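Local coordinates for protein TRAP dicarboxylate transporter, DctP subunit (Chromohalobacter salexigens, PDB 4P1L) that binds D-glucuronate in vitro as a periplasmic solute-binding protein and probably delivers it to a TRAP transport system for uptake into the cytoplasm, at residues Y36-A41 against F84-M89; E54-P59 against E248-A253; A241-L246 against A253-A258. All coordinates share one frame; numbering follows the deposited sequence.

Contact 1: residues Y36-A41 against F84-M89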
ATOM      1  N   TYR A  36       4.074 -14.223   0.528  1.00 19.35           N
ATOM      2  CA  TYR A  36       3.827 -12.988   1.254  1.00 16.17           C
ATOM      3  C   TYR A  36       2.391 -13.029   1.802  1.00 14.85           C
ATOM      4  O   TYR A  36       1.543 -13.660   1.210  1.00 17.31           O
ATOM      5  CB  TYR A  36       3.985 -11.856   0.259  1.00 16.08           C
ATOM      6  CG  TYR A  36       4.135 -10.475   0.842  1.00 14.80           C
ATOM      7  CD1 TYR A  36       5.347 -10.061   1.352  1.00 19.22           C
ATOM      8  CD2 TYR A  36       3.084  -9.571   0.803  1.00 15.67           C
ATOM      9  CE1 TYR A  36       5.514  -8.773   1.853  1.00 17.81           C
ATOM     10  CE2 TYR A  36       3.227  -8.249   1.296  1.00 13.59           C
ATOM     11  CZ  TYR A  36       4.462  -7.873   1.811  1.00 15.57           C
ATOM     12  OH  TYR A  36       4.671  -6.611   2.311  1.00 13.57           O
ATOM     13  N   PRO A  37       2.108 -12.340   2.920  1.00 14.57           N
ATOM     14  CA  PRO A  37       0.736 -12.409   3.433  1.00 15.28           C
ATOM     15  C   PRO A  37      -0.330 -12.126   2.379  1.00 15.68           C
ATOM     16  O   PRO A  37      -1.327 -12.855   2.331  1.00 16.09           O
ATOM     17  CB  PRO A  37       0.730 -11.342   4.518  1.00 16.90           C
ATOM     18  CG  PRO A  37       2.136 -11.400   5.052  1.00 18.00           C
ATOM     19  CD  PRO A  37       2.998 -11.620   3.847  1.00 18.99           C
ATOM     20  N   ASN A  38      -0.132 -11.073   1.576  1.00 15.19           N
ATOM     21  CA  ASN A  38      -1.078 -10.753   0.507  1.00 14.81           C
ATOM     22  C   ASN A  38      -1.223 -11.899  -0.488  1.00 15.83           C
ATOM     23  O   ASN A  38      -2.320 -12.145  -1.016  1.00 14.68           O
ATOM     24  CB  ASN A  38      -0.633  -9.510  -0.265  1.00 13.84           C
ATOM     25  CG  ASN A  38      -0.531  -8.266   0.617  1.00 17.14           C
ATOM     26  OD1 ASN A  38      -0.224  -8.331   1.811  1.00 14.45           O
ATOM     27  ND2 ASN A  38      -0.778  -7.125   0.011  1.00 13.61           N
ATOM     28  N   GLY A  39      -0.113 -12.593  -0.760  1.00 14.74           N
ATOM     29  CA  GLY A  39      -0.128 -13.682  -1.737  1.00 15.75           C
ATOM     30  C   GLY A  39      -0.997 -14.838  -1.250  1.00 15.73           C
ATOM     31  O   GLY A  39      -1.846 -15.360  -1.960  1.00 16.06           O
ATOM     32  N   LYS A  40      -0.787 -15.231  -0.000  1.00 15.81           N
ATOM     33  CA  LYS A  40      -1.565 -16.280   0.612  1.00 16.31           C
ATOM     34  C   LYS A  40      -3.062 -15.954   0.594  1.00 16.54           C
ATOM     35  O   LYS A  40      -3.869 -16.811   0.247  1.00 16.73           O
ATOM     36  CB  LYS A  40      -1.088 -16.514   2.041  1.00 16.43           C
ATOM     37  CG  LYS A  40       0.343 -17.055   2.153  1.00 24.95           C
ATOM     38  CD  LYS A  40       0.767 -17.138   3.622  1.00 26.39           C
ATOM     39  CE  LYS A  40       2.102 -17.835   3.813  1.00 25.27           C
ATOM     40  NZ  LYS A  40       2.611 -17.642   5.187  1.00 22.14           N
ATOM     41  N   ALA A  41      -3.424 -14.719   0.953  1.00 16.45           N
ATOM     42  CA  ALA A  41      -4.823 -14.310   1.059  1.00 16.19           C
ATOM     43  C   ALA A  41      -5.487 -14.356  -0.307  1.00 18.54           C
ATOM     44  O   ALA A  41      -6.661 -14.722  -0.433  1.00 16.58           O
ATOM     45  CB  ALA A  41      -4.922 -12.892   1.659  1.00 15.14           C
ATOM     46  N   PHE A  84      -8.841  -9.287 -11.757  1.00 17.96           N
ATOM     47  CA  PHE A  84      -8.800  -8.852 -10.368  1.00 17.22           C
ATOM     48  C   PHE A  84      -7.365  -8.555  -9.919  1.00 16.91           C
ATOM     49  O   PHE A  84      -6.410  -8.888 -10.609  1.00 18.15           O
ATOM     50  CB  PHE A  84      -9.495  -9.881  -9.458  1.00 19.23           C
ATOM     51  CG  PHE A  84      -8.744 -11.198  -9.285  1.00 17.28           C
ATOM     52  CD1 PHE A  84      -8.763 -12.169 -10.273  1.00 20.17           C
ATOM     53  CD2 PHE A  84      -8.059 -11.476  -8.103  1.00 18.21           C
ATOM     54  CE1 PHE A  84      -8.103 -13.378 -10.112  1.00 23.52           C
ATOM     55  CE2 PHE A  84      -7.409 -12.678  -7.934  1.00 17.90           C
ATOM     56  CZ  PHE A  84      -7.423 -13.637  -8.943  1.00 17.74           C
ATOM     57  N   ALA A  85      -7.214  -7.912  -8.764  1.00 17.42           N
ATOM     58  CA  ALA A  85      -5.903  -7.534  -8.313  1.00 16.56           C
ATOM     59  C   ALA A  85      -5.936  -7.021  -6.873  1.00 15.00           C
ATOM     60  O   ALA A  85      -6.979  -6.584  -6.362  1.00 16.77           O
ATOM     61  CB  ALA A  85      -5.336  -6.487  -9.226  1.00 16.73           C
ATOM     62  N   ASN A  86      -4.767  -7.092  -6.256  1.00 15.14           N
ATOM     63  CA  ASN A  86      -4.446  -6.447  -4.988  1.00 14.12           C
ATOM     64  C   ASN A  86      -3.571  -5.250  -5.337  1.00 14.27           C
ATOM     65  O   ASN A  86      -2.435  -5.402  -5.778  1.00 14.22           O
ATOM     66  CB  ASN A  86      -3.751  -7.484  -4.091  1.00 14.00           C
ATOM     67  CG  ASN A  86      -2.994  -6.896  -2.911  1.00 13.55           C
ATOM     68  OD1 ASN A  86      -1.986  -7.454  -2.508  1.00 15.83           O
ATOM     69  ND2 ASN A  86      -3.471  -5.781  -2.349  1.00 16.73           N
ATOM     70  N   PHE A  87      -4.137  -4.049  -5.206  1.00 14.25           N
ATOM     71  CA  PHE A  87      -3.376  -2.842  -5.433  1.00 13.95           C
ATOM     72  C   PHE A  87      -3.165  -2.072  -4.134  1.00 13.24           C
ATOM     73  O   PHE A  87      -4.101  -1.915  -3.348  1.00 15.31           O
ATOM     74  CB  PHE A  87      -4.100  -1.904  -6.400  1.00 14.05           C
ATOM     75  CG  PHE A  87      -4.243  -2.439  -7.787  1.00 15.17           C
ATOM     76  CD1 PHE A  87      -3.155  -2.971  -8.458  1.00 15.98           C
ATOM     77  CD2 PHE A  87      -5.470  -2.413  -8.424  1.00 15.88           C
ATOM     78  CE1 PHE A  87      -3.279  -3.463  -9.730  1.00 15.82           C
ATOM     79  CE2 PHE A  87      -5.598  -2.897  -9.727  1.00 15.66           C
ATOM     80  CZ  PHE A  87      -4.485  -3.425 -10.371  1.00 18.32           C
ATOM     81  N   ASN A  88      -1.955  -1.561  -3.955  1.00 13.03           N
ATOM     82  CA  ASN A  88      -1.701  -0.517  -2.969  1.00 12.72           C
ATOM     83  C   ASN A  88      -2.360   0.803  -3.424  1.00 12.91           C
ATOM     84  O   ASN A  88      -2.338   1.164  -4.622  1.00 13.25           O
ATOM     85  CB  ASN A  88      -0.200  -0.347  -2.775  1.00 12.73           C
ATOM     86  CG  ASN A  88       0.147   0.570  -1.612  1.00 13.80           C
ATOM     87  OD1 ASN A  88       0.190   1.792  -1.772  1.00 12.55           O
ATOM     88  ND2 ASN A  88       0.405  -0.007  -0.454  1.00 14.23           N
HETATM   89  N   MSE A  89      -2.973   1.504  -2.474  1.00 14.57           N
HETATM   90  CA  MSE A  89      -3.689   2.744  -2.796  1.00 13.61           C
HETATM   91  C   MSE A  89      -2.795   3.919  -3.126  1.00 13.72           C
HETATM   92  O   MSE A  89      -3.263   4.925  -3.674  1.00 16.12           O
HETATM   93  CB  MSE A  89      -4.647   3.131  -1.671  1.00 13.03           C
HETATM   94  CG  MSE A  89      -5.823   2.197  -1.504  1.00 16.36           C
HETATM   95 SE   MSE A  89      -7.039   2.123  -3.085  1.00 22.77          SE
HETATM   96  CE  MSE A  89      -8.256   3.539  -2.511  1.00 28.90           C
TER
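The flat groups that meet here are the amides of Asn38 and Asn86, whose planes are 43° apart and whose side chains cross at about a right angle. The ND2 of Asn38 reaches the OD1 of Asn86 at 2.8 Å, with an N-H...O angle of 159°; the acceptor lies almost in the plane of the Asn38 amide, and the donor is only slightly tilted from the carbonyl plane of Asn86. Within the helix segment, the Tyr36 ring has the CD of Pro37 packed on one face and the CB of Asn38 at its edge; on the strand, Phe87, whose CB points away from the helix, has Ala85 CB 3.4 Å above one face of its ring, towards the rim. Asn86 carries CG anti to its own nitrogen (chi1 163°), which sends the amide off the strand towards the helix, and its OD1 also lies 3.3 Å from Asn38 CB. Both amides are buried, and their remaining polar ends are engaged: Asn38 OD1 takes a bond from Gln265 of helix 248-282, and Asn86 ND2 bonds to Glu234, whose other carboxylate oxygen is held by Asn88 ND2. The bond from Asn38 probably holds the Asn86 amide in its orientation, and Asn86 probably helps place Glu234, which binds glucuronate; Asn88 touches the sugar. Such a chain of polar side chains, running from the first turn of helix 37-52 to the middle strand of the five-stranded mixed sheet, is a second shell to the sugar pocket in a type II periplasmic binding fold of the TRAP family.

Contact 2: residues E54-P59 against E248-A253; sequences EGRVEP and EKDRQA
The loop after helix 37-52 meets the first turn of helix 248-282 chiefly where Arg56 grips Asp250. Glu54, with positive phi, is the C-prime residue of a Schellman motif that ends helix 37-52. Its OE1 stands 3.4 Å from Arg56 NH1 in a weak hydrogen bond that is part of a salt bridge. Gly55 continues with positive phi and turns the chain towards Arg56, whose side chain carries most of the contact. A bend at chi3 (-70°) swings the guanidinium round so that NE and NH2 face the acid side-on. NE donates to Asp250 OD2 at 2.8 Å and NH2 to Asp250 OD1 at 2.8 Å, both nearly straight, with each oxygen using its syn lone pair. The guanidinium and carboxylate planes are 9° apart, so the two groups lie nearly in one plane, and the paired bonds probably restrain either from turning. Lys249 NZ comes within 3.4 Å of Arg56 NH2, a meeting of like charges that the carboxylates of Asp250 and Glu54 probably offset. Next along, Val57 brings CG2 to 4.3 Å from Asp250 OD2, and its side chain also packs on Val49 of helix 37-52 and Trp26 of strand 26-29. Asp250 lies at the start of helix 248-282, where the amino end of a helix would probably favour its negative charge. Glu54, Arg56 and Asp250 thus form a salt-bridge network with a bidentate arginine-aspartate pair at its centre, joining the Schellman end of one helix to the amino-terminal turn of another.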
ATOM      1  N   GLU A  54     -19.135 -22.920  -7.910  1.00 34.75           N
ATOM      2  CA  GLU A  54     -19.161 -24.228  -8.552  1.00 39.05           C
ATOM      3  C   GLU A  54     -18.371 -24.234  -9.869  1.00 37.54           C
ATOM      4  O   GLU A  54     -18.804 -24.801 -10.876  1.00 35.44           O
ATOM      5  CB  GLU A  54     -20.615 -24.670  -8.759  1.00 42.19           C
ATOM      6  CG  GLU A  54     -21.356 -24.813  -7.430  1.00 49.79           C
ATOM      7  CD  GLU A  54     -22.867 -24.907  -7.582  1.00 57.85           C
ATOM      8  OE1 GLU A  54     -23.367 -24.849  -8.727  1.00 59.91           O
ATOM      9  OE2 GLU A  54     -23.549 -25.031  -6.540  1.00 58.87           O
ATOM     10  N   GLY A  55     -17.200 -23.601  -9.846  1.00 33.78           N
ATOM     11  CA  GLY A  55     -16.290 -23.618 -10.981  1.00 30.52           C
ATOM     12  C   GLY A  55     -16.638 -22.667 -12.120  1.00 33.68           C
ATOM     13  O   GLY A  55     -15.950 -22.641 -13.141  1.00 31.21           O
ATOM     14  N   ARG A  56     -17.699 -21.881 -11.963  1.00 25.82           N
ATOM     15  CA  ARG A  56     -18.072 -20.916 -13.003  1.00 25.24           C
ATOM     16  C   ARG A  56     -17.020 -19.829 -13.122  1.00 31.92           C
ATOM     17  O   ARG A  56     -16.766 -19.293 -14.200  1.00 26.63           O
ATOM     18  CB  ARG A  56     -19.432 -20.278 -12.707  1.00 28.73           C
ATOM     19  CG  ARG A  56     -20.625 -21.211 -12.925  1.00 32.67           C
ATOM     20  CD  ARG A  56     -21.915 -20.456 -12.744  1.00 28.36           C
ATOM     21  NE  ARG A  56     -22.149 -20.092 -11.352  1.00 30.32           N
ATOM     22  CZ  ARG A  56     -22.647 -20.908 -10.425  1.00 31.15           C
ATOM     23  NH1 ARG A  56     -22.976 -22.164 -10.728  1.00 34.65           N
ATOM     24  NH2 ARG A  56     -22.821 -20.469  -9.185  1.00 34.88           N
ATOM     25  N   VAL A  57     -16.418 -19.490 -11.990  1.00 31.63           N
ATOM     26  CA  VAL A  57     -15.361 -18.508 -11.975  1.00 25.25           C
ATOM     27  C   VAL A  57     -14.148 -19.159 -11.355  1.00 27.81           C
ATOM     28  O   VAL A  57     -14.195 -19.584 -10.205  1.00 24.84           O
ATOM     29  CB  VAL A  57     -15.730 -17.300 -11.143  1.00 25.06           C
ATOM     30  CG1 VAL A  57     -14.624 -16.240 -11.264  1.00 25.46           C
ATOM     31  CG2 VAL A  57     -17.114 -16.750 -11.555  1.00 23.95           C
ATOM     32  N   GLU A  58     -13.074 -19.232 -12.128  1.00 22.36           N
ATOM     33  CA  GLU A  58     -11.856 -19.912 -11.712  1.00 26.93           C
ATOM     34  C   GLU A  58     -10.667 -18.961 -11.741  1.00 30.48           C
ATOM     35  O   GLU A  58      -9.947 -18.896 -12.736  1.00 27.46           O
ATOM     36  CB  GLU A  58     -11.596 -21.117 -12.625  1.00 27.07           C
ATOM     37  CG  GLU A  58     -12.806 -22.038 -12.684  1.00 33.77           C
ATOM     38  CD  GLU A  58     -12.597 -23.285 -13.525  1.00 40.20           C
ATOM     39  OE1 GLU A  58     -11.448 -23.557 -13.930  1.00 45.98           O
ATOM     40  OE2 GLU A  58     -13.594 -23.997 -13.761  1.00 45.61           O
ATOM     41  N   PRO A  59     -10.469 -18.204 -10.651  1.00 26.06           N
ATOM     42  CA  PRO A  59      -9.371 -17.229 -10.656  1.00 26.01           C
ATOM     43  C   PRO A  59      -8.000 -17.878 -10.545  1.00 27.74           C
ATOM     44  O   PRO A  59      -7.815 -18.916  -9.890  1.00 25.39           O
ATOM     45  CB  PRO A  59      -9.662 -16.364  -9.423  1.00 24.66           C
ATOM     46  CG  PRO A  59     -11.118 -16.658  -9.068  1.00 23.18           C
ATOM     47  CD  PRO A  59     -11.310 -18.075  -9.448  1.00 25.42           C
ATOM     48  N   GLU A 248     -25.890 -12.287 -10.424  1.00 29.25           N
ATOM     49  CA  GLU A 248     -26.039 -11.591  -9.144  1.00 26.85           C
ATOM     50  C   GLU A 248     -25.619 -12.520  -8.002  1.00 26.78           C
ATOM     51  O   GLU A 248     -24.979 -12.093  -7.038  1.00 28.61           O
ATOM     52  CB  GLU A 248     -27.495 -11.128  -8.963  1.00 28.04           C
ATOM     53  CG  GLU A 248     -27.739 -10.208  -7.768  1.00 39.27           C
ATOM     54  CD  GLU A 248     -28.020 -10.967  -6.485  1.00 50.22           C
ATOM     55  OE1 GLU A 248     -28.713 -12.009  -6.540  1.00 54.38           O
ATOM     56  OE2 GLU A 248     -27.541 -10.520  -5.416  1.00 56.56           O
ATOM     57  N   LYS A 249     -25.964 -13.803  -8.109  1.00 27.42           N
ATOM     58  CA  LYS A 249     -25.614 -14.742  -7.046  1.00 27.55           C
ATOM     59  C   LYS A 249     -24.093 -14.904  -6.946  1.00 28.45           C
ATOM     60  O   LYS A 249     -23.531 -14.934  -5.858  1.00 27.03           O
ATOM     61  CB  LYS A 249     -26.280 -16.109  -7.261  1.00 29.81           C
ATOM     62  CG  LYS A 249     -26.090 -17.056  -6.088  1.00 41.25           C
ATOM     63  CD  LYS A 249     -26.635 -18.446  -6.384  1.00 54.05           C
ATOM     64  CE  LYS A 249     -26.007 -19.019  -7.654  1.00 54.18           C
ATOM     65  NZ  LYS A 249     -25.885 -20.504  -7.624  1.00 58.06           N
ATOM     66  N   ASP A 250     -23.419 -14.996  -8.082  1.00 28.07           N
ATOM     67  CA  ASP A 250     -21.964 -15.135  -8.039  1.00 28.75           C
ATOM     68  C   ASP A 250     -21.265 -13.873  -7.497  1.00 24.99           C
ATOM     69  O   ASP A 250     -20.259 -13.978  -6.773  1.00 23.79           O
ATOM     70  CB  ASP A 250     -21.410 -15.535  -9.411  1.00 27.43           C
ATOM     71  CG  ASP A 250     -21.596 -17.017  -9.709  1.00 34.08           C
ATOM     72  OD1 ASP A 250     -22.053 -17.771  -8.811  1.00 29.90           O
ATOM     73  OD2 ASP A 250     -21.271 -17.429 -10.849  1.00 33.98           O
ATOM     74  N   ARG A 251     -21.773 -12.683  -7.826  1.00 24.70           N
ATOM     75  CA  ARG A 251     -21.221 -11.460  -7.228  1.00 22.98           C
ATOM     76  C   ARG A 251     -21.315 -11.526  -5.705  1.00 25.97           C
ATOM     77  O   ARG A 251     -20.371 -11.195  -5.002  1.00 22.43           O
ATOM     78  CB  ARG A 251     -21.936 -10.194  -7.732  1.00 22.25           C
ATOM     79  CG  ARG A 251     -21.469  -9.692  -9.113  1.00 23.35           C
ATOM     80  CD  ARG A 251     -22.094  -8.333  -9.477  1.00 22.14           C
ATOM     81  NE  ARG A 251     -23.499  -8.459  -9.847  1.00 26.65           N
ATOM     82  CZ  ARG A 251     -23.906  -8.890 -11.041  1.00 30.12           C
ATOM     83  NH1 ARG A 251     -25.204  -9.000 -11.310  1.00 25.70           N
ATOM     84  NH2 ARG A 251     -23.006  -9.204 -11.979  1.00 31.63           N
ATOM     85  N   GLN A 252     -22.464 -11.943  -5.184  1.00 24.91           N
ATOM     86  CA  GLN A 252     -22.632 -11.990  -3.728  1.00 23.74           C
ATOM     87  C   GLN A 252     -21.620 -12.969  -3.115  1.00 25.41           C
ATOM     88  O   GLN A 252     -21.013 -12.692  -2.062  1.00 24.82           O
ATOM     89  CB  GLN A 252     -24.083 -12.360  -3.361  1.00 31.31           C
ATOM     90  CG  GLN A 252     -24.279 -12.772  -1.899  1.00 38.34           C
ATOM     91  CD  GLN A 252     -25.734 -13.110  -1.555  1.00 50.59           C
ATOM     92  OE1 GLN A 252     -26.671 -12.732  -2.266  1.00 51.24           O
ATOM     93  NE2 GLN A 252     -25.921 -13.831  -0.455  1.00 55.14           N
ATOM     94  N   ALA A 253     -21.415 -14.097  -3.789  1.00 26.57           N
ATOM     95  CA  ALA A 253     -20.479 -15.109  -3.319  1.00 32.22           C
ATOM     96  C   ALA A 253     -19.031 -14.610  -3.368  1.00 27.90           C
ATOM     97  O   ALA A 253     -18.244 -14.865  -2.449  1.00 23.16           O
ATOM     98  CB  ALA A 253     -20.627 -16.407  -4.137  1.00 29.44           C
TER

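Contact 3: residues A241-L246 against A253-A258. With SO4 (sulfate ion), chain E.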
ATOM      1  N   ALA A 241     -15.862  -4.497 -15.832  1.00 24.79           N
ATOM      2  CA  ALA A 241     -16.358  -5.322 -16.937  1.00 28.40           C
ATOM      3  C   ALA A 241     -16.534  -6.776 -16.501  1.00 27.73           C
ATOM      4  O   ALA A 241     -17.553  -7.411 -16.791  1.00 27.44           O
ATOM      5  CB  ALA A 241     -15.395  -5.251 -18.109  1.00 30.57           C
ATOM      6  N   SER A 242     -15.538  -7.302 -15.801  1.00 26.85           N
ATOM      7  CA  SER A 242     -15.586  -8.699 -15.366  1.00 22.45           C
ATOM      8  C   SER A 242     -16.659  -8.910 -14.307  1.00 27.60           C
ATOM      9  O   SER A 242     -17.322  -9.938 -14.262  1.00 25.84           O
ATOM     10  CB  SER A 242     -14.227  -9.135 -14.807  1.00 23.11           C
ATOM     11  OG  SER A 242     -13.236  -9.050 -15.808  1.00 27.17           O
ATOM     12  N   TRP A 243     -16.813  -7.916 -13.446  1.00 19.38           N
ATOM     13  CA  TRP A 243     -17.814  -7.939 -12.389  1.00 19.58           C
ATOM     14  C   TRP A 243     -19.235  -7.978 -12.948  1.00 21.32           C
ATOM     15  O   TRP A 243     -20.058  -8.793 -12.531  1.00 24.76           O
ATOM     16  CB  TRP A 243     -17.612  -6.686 -11.519  1.00 20.14           C
ATOM     17  CG  TRP A 243     -18.358  -6.690 -10.214  1.00 19.18           C
ATOM     18  CD1 TRP A 243     -19.277  -5.778  -9.812  1.00 19.71           C
ATOM     19  CD2 TRP A 243     -18.222  -7.623  -9.135  1.00 18.97           C
ATOM     20  NE1 TRP A 243     -19.727  -6.080  -8.546  1.00 19.86           N
ATOM     21  CE2 TRP A 243     -19.099  -7.210  -8.109  1.00 23.42           C
ATOM     22  CE3 TRP A 243     -17.452  -8.769  -8.933  1.00 20.38           C
ATOM     23  CZ2 TRP A 243     -19.248  -7.919  -6.905  1.00 21.98           C
ATOM     24  CZ3 TRP A 243     -17.594  -9.467  -7.724  1.00 21.34           C
ATOM     25  CH2 TRP A 243     -18.469  -9.025  -6.729  1.00 23.76           C
ATOM     26  N   GLU A 244     -19.510  -7.102 -13.911  1.00 23.62           N
ATOM     27  CA  GLU A 244     -20.850  -6.965 -14.461  1.00 26.59           C
ATOM     28  C   GLU A 244     -21.304  -8.192 -15.247  1.00 27.55           C
ATOM     29  O   GLU A 244     -22.502  -8.457 -15.340  1.00 32.59           O
ATOM     30  CB  GLU A 244     -20.916  -5.726 -15.347  1.00 30.18           C
ATOM     31  CG  GLU A 244     -20.809  -4.447 -14.535  1.00 38.06           C
ATOM     32  CD  GLU A 244     -20.987  -3.198 -15.374  1.00 44.87           C
ATOM     33  OE1 GLU A 244     -20.690  -3.229 -16.595  1.00 46.62           O
ATOM     34  OE2 GLU A 244     -21.426  -2.186 -14.787  1.00 47.87           O
ATOM     35  N   GLU A 245     -20.350  -8.944 -15.797  1.00 25.67           N
ATOM     36  CA  GLU A 245     -20.686 -10.117 -16.608  1.00 30.21           C
ATOM     37  C   GLU A 245     -21.312 -11.223 -15.772  1.00 24.09           C
ATOM     38  O   GLU A 245     -22.030 -12.058 -16.298  1.00 25.91           O
ATOM     39  CB  GLU A 245     -19.435 -10.680 -17.270  1.00 32.66           C
ATOM     40  CG  GLU A 245     -18.922  -9.875 -18.427  1.00 35.86           C
ATOM     41  CD  GLU A 245     -17.575 -10.376 -18.903  1.00 41.78           C
ATOM     42  OE1 GLU A 245     -16.795 -10.911 -18.072  1.00 42.28           O
ATOM     43  OE2 GLU A 245     -17.297 -10.236 -20.113  1.00 51.63           O
ATOM     44  N   LEU A 246     -21.032 -11.227 -14.472  1.00 27.71           N
ATOM     45  CA  LEU A 246     -21.425 -12.327 -13.595  1.00 23.67           C
ATOM     46  C   LEU A 246     -22.934 -12.352 -13.323  1.00 25.33           C
ATOM     47  O   LEU A 246     -23.629 -11.379 -13.572  1.00 26.89           O
ATOM     48  CB  LEU A 246     -20.714 -12.191 -12.257  1.00 24.42           C
ATOM     49  CG  LEU A 246     -19.177 -12.195 -12.254  1.00 25.81           C
ATOM     50  CD1 LEU A 246     -18.673 -11.828 -10.854  1.00 25.49           C
ATOM     51  CD2 LEU A 246     -18.658 -13.546 -12.686  1.00 34.60           C
ATOM     52  N   ALA A 253     -21.415 -14.097  -3.789  1.00 26.57           N
ATOM     53  CA  ALA A 253     -20.479 -15.109  -3.319  1.00 32.22           C
ATOM     54  C   ALA A 253     -19.031 -14.610  -3.368  1.00 27.90           C
ATOM     55  O   ALA A 253     -18.244 -14.865  -2.449  1.00 23.16           O
ATOM     56  CB  ALA A 253     -20.627 -16.407  -4.137  1.00 29.44           C
ATOM     57  N   ILE A 254     -18.675 -13.895  -4.432  1.00 21.10           N
ATOM     58  CA  ILE A 254     -17.308 -13.427  -4.601  1.00 19.87           C
ATOM     59  C   ILE A 254     -16.998 -12.300  -3.599  1.00 19.23           C
ATOM     60  O   ILE A 254     -15.901 -12.212  -3.055  1.00 19.92           O
ATOM     61  CB  ILE A 254     -17.043 -13.041  -6.073  1.00 19.47           C
ATOM     62  CG1 ILE A 254     -17.133 -14.311  -6.943  1.00 23.40           C
ATOM     63  CG2 ILE A 254     -15.684 -12.349  -6.246  1.00 18.31           C
ATOM     64  CD1 ILE A 254     -17.086 -14.056  -8.426  1.00 25.22           C
ATOM     65  N   ARG A 255     -17.993 -11.465  -3.338  1.00 20.76           N
ATOM     66  CA  ARG A 255     -17.854 -10.424  -2.335  1.00 20.95           C
ATOM     67  C   ARG A 255     -17.593 -11.069  -0.967  1.00 22.14           C
ATOM     68  O   ARG A 255     -16.714 -10.623  -0.210  1.00 24.30           O
ATOM     69  CB  ARG A 255     -19.119  -9.552  -2.333  1.00 28.44           C
ATOM     70  CG  ARG A 255     -18.978  -8.226  -1.669  1.00 35.49           C
ATOM     71  CD  ARG A 255     -20.202  -7.332  -1.914  1.00 34.00           C
ATOM     72  NE  ARG A 255     -20.186  -6.551  -3.166  1.00 28.90           N
ATOM     73  CZ  ARG A 255     -19.396  -5.509  -3.394  1.00 29.58           C
ATOM     74  NH1 ARG A 255     -18.494  -5.143  -2.493  1.00 31.14           N
ATOM     75  NH2 ARG A 255     -19.474  -4.849  -4.546  1.00 30.81           N
ATOM     76  N   GLU A 256     -18.334 -12.135  -0.653  1.00 22.55           N
ATOM     77  CA  GLU A 256     -18.096 -12.872   0.589  1.00 25.15           C
ATOM     78  C   GLU A 256     -16.672 -13.454   0.645  1.00 27.40           C
ATOM     79  O   GLU A 256     -15.998 -13.340   1.667  1.00 27.36           O
ATOM     80  CB  GLU A 256     -19.124 -13.982   0.792  1.00 32.04           C
ATOM     81  CG  GLU A 256     -18.979 -14.673   2.147  1.00 43.67           C
ATOM     82  CD  GLU A 256     -20.001 -15.787   2.384  1.00 50.47           C
ATOM     83  OE1 GLU A 256     -20.832 -16.069   1.484  1.00 49.56           O
ATOM     84  OE2 GLU A 256     -19.958 -16.382   3.486  1.00 55.00           O
ATOM     85  N   ALA A 257     -16.225 -14.073  -0.445  1.00 24.44           N
ATOM     86  CA  ALA A 257     -14.873 -14.632  -0.523  1.00 26.75           C
ATOM     87  C   ALA A 257     -13.804 -13.563  -0.273  1.00 19.20           C
ATOM     88  O   ALA A 257     -12.804 -13.825   0.381  1.00 21.23           O
ATOM     89  CB  ALA A 257     -14.631 -15.264  -1.872  1.00 23.65           C
ATOM     90  N   ALA A 258     -14.022 -12.371  -0.820  1.00 18.46           N
ATOM     91  CA  ALA A 258     -13.071 -11.264  -0.681  1.00 17.07           C
ATOM     92  C   ALA A 258     -13.011 -10.743   0.749  1.00 18.80           C
ATOM     93  O   ALA A 258     -11.933 -10.383   1.254  1.00 16.61           O
ATOM     94  CB  ALA A 258     -13.457 -10.125  -1.627  1.00 19.00           C
TER
HETATM   95  S   SO4 E 403     -22.734  -5.222  -6.249  0.82 39.58           S
HETATM   96  O1  SO4 E 403     -22.401  -6.309  -5.337  0.82 35.33           O
HETATM   97  O2  SO4 E 403     -23.453  -4.186  -5.521  0.82 44.97           O
HETATM   98  O3  SO4 E 403     -21.547  -4.609  -6.849  0.82 35.68           O
HETATM   99  O4  SO4 E 403     -23.549  -5.752  -7.341  0.82 40.59           O
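This is a packing contact between two helices that follow each other in the chain, made of an apolar patch flanked by a shared anion. Trp243 meets Ile254 at the rim of its indole: CZ3 lies 3.8 Å from Ile254 CG2, which sits in the plane of the ring. Beside it, Leu246 and Ile254 cross at about a right angle, CD1 to CD1 at 3.7 Å. Ile254 thereby fills the angle between the tryptophan and the leucine, with Leu138 of strand 135-141, Phe45 of helix 37-52 and Trp26 of strand 26-29 around it. The short helix 240-245 follows strand 234-239 directly, and a two-residue link leads into helix 248-282, whose second turn packs back against it: two consecutive helices beside the five-stranded sheet of the type II periplasmic binding fold. Along the other edge of the indole, NE1 donates to O3 of a sulfate, probably from the crystallisation liquor, at 2.9 Å and almost straight (172°). Arg255, bent at chi3 (-85°), also grips it: NE bonds O1 at 3.1 Å and NH2 bonds O3 at 3.1 Å. Its guanidinium, its plane 89° from that of the ring, brings NH2 obliquely to 3.9 Å from Trp243 CZ2. With an alanine here in place of Trp243, the flank of Ile254 is likely to be left with a gap, and the sulfate on Arg255 would probably lose its indole N-H partner.

Contact 1 includes the middle strand of the five-stranded mixed sheet; contact 2 leads into an outermost strand, 59-62, and contact 3 packs on strands 26-29 and 135-141. Contacts 2 and 3 are neighbours, their centres 6 Å apart: both use helix 248-282 and share Ala253, their segments alternate along the chain, and Arg251 NH2 reaches the carbonyl oxygens of Leu246 and Trp243. Contact 1 lies deeper, its centre about 19 Å from that of contact 2 and 17 Å from that of contact 3. It crosses contact 2 along the chain, and Phe84 packs on Pro59 where they touch; it closes before contact 3 opens. Helices 37-52 and 248-282 both span from contacts 2 and 3 to the pocket side.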